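Local coordinates for pyoverdine synthetase F (Pseudomonas aeruginosa PAO1, PDB 6CUL), which belongs to the pyoverdine synthetase F proteins of Pseudomonas and has a Rossmann-like alpha/beta fold built on a mixed sheet flanked by helices, at residues 233-238 with 261-266. Sequence-based numbering, arbitrary orientation.
Sequences VFHDVL and FPALHE
Val237 packs against Ala263 on the closed side of this contact: its CG2 lies 3.7 Å from Ala263 CB, and both residues are buried. CG2 stands anti to the carbonyl carbon of Val237, and besides the methyl it also meets Ala263 CA. Here the two backbones come closest, with the CA atoms of Val237 and Ala263 5.6 Å apart. Pro262 adds little, its C no nearer than 4.5 Å to Val237 CG2. The strand is the edge of the mixed seven-stranded sheet, and helix 248-271 follows it in the chain and runs back nearly antiparallel, the local axes at 159°. Near its start the strand carries a classic beta bulge, Phe234 and His235 both facing Phe221 of strand 216-223. Toward the solvent side, where Glu266 is exposed, a hydrogen bond joins the packing. His235, with CG anti to its backbone N (chi1 -179°), donates from NE2 to Glu266 OE1 in a bent bond of 2.9 Å. The acceptor lies near the ring plane, but the N-H comes from above the carboxylate, whose plane is turned 79° from the ring. Glu266 CB sits 3.1 Å from His235 NE2 and 3.4 Å from His235 CD2, while Ala263 O approaches CD2 at the ring edge, 3.5 Å away.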
loop_
_atom_site.group_PDB
_atom_site.type_symbol
_atom_site.label_atom_id
_atom_site.label_comp_id
_atom_site.label_asym_id
_atom_site.label_seq_id
_atom_site.Cartn_x
_atom_site.Cartn_y
_atom_site.Cartn_z
ATOM N N VAL A 233 -9.593 10.348 7.838
ATOM C CA VAL A 233 -10.176 9.087 7.523
ATOM C C VAL A 233 -11.504 9.189 6.787
ATOM O O VAL A 233 -12.397 9.830 7.223
ATOM C CB VAL A 233 -10.383 8.276 8.785
ATOM C CG1 VAL A 233 -10.853 6.862 8.499
ATOM C CG2 VAL A 233 -9.116 8.208 9.511
ATOM N N PHE A 234 -11.578 8.576 5.637
ATOM C CA PHE A 234 -12.800 8.509 4.926
ATOM C C PHE A 234 -13.605 7.225 5.193
ATOM O O PHE A 234 -14.770 7.280 5.155
ATOM C CB PHE A 234 -12.555 8.747 3.454
ATOM C CG PHE A 234 -13.707 8.441 2.595
ATOM C CD1 PHE A 234 -14.720 9.360 2.433
ATOM C CD2 PHE A 234 -13.775 7.257 1.940
ATOM C CE1 PHE A 234 -15.788 9.070 1.648
ATOM C CE2 PHE A 234 -14.819 6.970 1.138
ATOM C CZ PHE A 234 -15.846 7.855 0.999
ATOM N N HIS A 235 -12.968 6.079 5.353
ATOM C CA HIS A 235 -13.642 4.855 5.656
ATOM C C HIS A 235 -12.728 3.970 6.453
ATOM O O HIS A 235 -11.568 3.911 6.171
ATOM C CB HIS A 235 -14.161 4.155 4.419
ATOM C CG HIS A 235 -14.889 2.893 4.698
ATOM N ND1 HIS A 235 -15.927 2.828 5.573
ATOM C CD2 HIS A 235 -14.692 1.642 4.265
ATOM C CE1 HIS A 235 -16.364 1.600 5.638
ATOM N NE2 HIS A 235 -15.631 0.858 4.856
ATOM N N ASP A 236 -13.290 3.313 7.441
ATOM C CA ASP A 236 -12.534 2.502 8.336
ATOM C C ASP A 236 -13.089 1.137 8.689
ATOM O O ASP A 236 -14.236 1.020 8.854
ATOM C CB ASP A 236 -12.411 3.270 9.606
ATOM C CG ASP A 236 -11.079 3.239 10.147
ATOM O OD1 ASP A 236 -10.188 2.718 9.507
ATOM O OD2 ASP A 236 -10.910 3.768 11.234
ATOM N N VAL A 237 -12.221 0.150 8.806
ATOM C CA VAL A 237 -12.566 -1.198 9.173
ATOM C C VAL A 237 -11.634 -1.697 10.264
ATOM O O VAL A 237 -10.545 -1.357 10.276
ATOM C CB VAL A 237 -12.606 -2.169 7.969
ATOM C CG1 VAL A 237 -12.998 -3.589 8.331
ATOM C CG2 VAL A 237 -13.591 -1.694 6.969
ATOM N N LEU A 238 -12.173 -2.484 11.159
ATOM C CA LEU A 238 -11.462 -3.023 12.248
ATOM C C LEU A 238 -11.969 -4.354 12.553
ATOM O O LEU A 238 -12.615 -4.534 13.497
ATOM C CB LEU A 238 -11.614 -2.100 13.446
ATOM C CG LEU A 238 -10.954 -2.510 14.725
ATOM C CD1 LEU A 238 -9.461 -2.623 14.624
ATOM C CD2 LEU A 238 -11.363 -1.642 15.895
ATOM N N PHE A 261 -8.760 -5.383 2.480
ATOM C CA PHE A 261 -9.381 -5.426 1.231
ATOM C C PHE A 261 -10.783 -4.780 1.358
ATOM O O PHE A 261 -11.159 -4.003 0.559
ATOM C CB PHE A 261 -9.326 -6.841 0.625
ATOM C CG PHE A 261 -7.943 -7.340 0.384
ATOM C CD1 PHE A 261 -6.915 -6.471 0.229
ATOM C CD2 PHE A 261 -7.677 -8.649 0.348
ATOM C CE1 PHE A 261 -5.671 -6.900 0.024
ATOM C CE2 PHE A 261 -6.423 -9.095 0.153
ATOM C CZ PHE A 261 -5.415 -8.216 -0.028
ATOM N N PRO A 262 -11.497 -5.082 2.433
ATOM C CA PRO A 262 -12.807 -4.470 2.606
ATOM C C PRO A 262 -12.773 -2.969 2.752
ATOM O O PRO A 262 -13.568 -2.316 2.145
ATOM C CB PRO A 262 -13.341 -5.132 3.855
ATOM C CG PRO A 262 -12.560 -6.360 3.996
ATOM C CD PRO A 262 -11.223 -6.077 3.465
ATOM N N ALA A 263 -11.866 -2.445 3.505
ATOM C CA ALA A 263 -11.835 -1.047 3.634
ATOM C C ALA A 263 -11.548 -0.374 2.316
ATOM O O ALA A 263 -12.148 0.589 2.035
ATOM C CB ALA A 263 -10.853 -0.618 4.704
ATOM N N LEU A 264 -10.615 -0.862 1.542
ATOM C CA LEU A 264 -10.355 -0.235 0.320
ATOM C C LEU A 264 -11.556 -0.281 -0.607
ATOM O O LEU A 264 -11.813 0.670 -1.219
ATOM C CB LEU A 264 -9.125 -0.816 -0.332
ATOM C CG LEU A 264 -8.884 -0.597 -1.800
ATOM C CD1 LEU A 264 -8.538 0.811 -2.143
ATOM C CD2 LEU A 264 -7.913 -1.617 -2.283
ATOM N N HIS A 265 -12.224 -1.398 -0.748
ATOM C CA HIS A 265 -13.401 -1.439 -1.583
ATOM C C HIS A 265 -14.610 -0.640 -1.065
ATOM O O HIS A 265 -15.146 0.132 -1.757
ATOM C CB HIS A 265 -13.798 -2.855 -1.875
ATOM C CG HIS A 265 -12.646 -3.758 -2.217
ATOM N ND1 HIS A 265 -12.739 -5.121 -2.173
ATOM C CD2 HIS A 265 -11.360 -3.483 -2.495
ATOM C CE1 HIS A 265 -11.573 -5.642 -2.443
ATOM N NE2 HIS A 265 -10.720 -4.671 -2.637
ATOM N N GLU A 266 -14.975 -0.788 0.177
ATOM C CA GLU A 266 -16.045 -0.007 0.709
ATOM C C GLU A 266 -15.718 1.461 0.653
ATOM O O GLU A 266 -16.564 2.185 0.332
ATOM C CB GLU A 266 -16.384 -0.367 2.127
ATOM C CG GLU A 266 -17.276 -1.565 2.287
ATOM C CD GLU A 266 -17.746 -1.760 3.693
ATOM O OE1 GLU A 266 -16.960 -1.739 4.632
ATOM O OE2 GLU A 266 -18.931 -1.921 3.843
#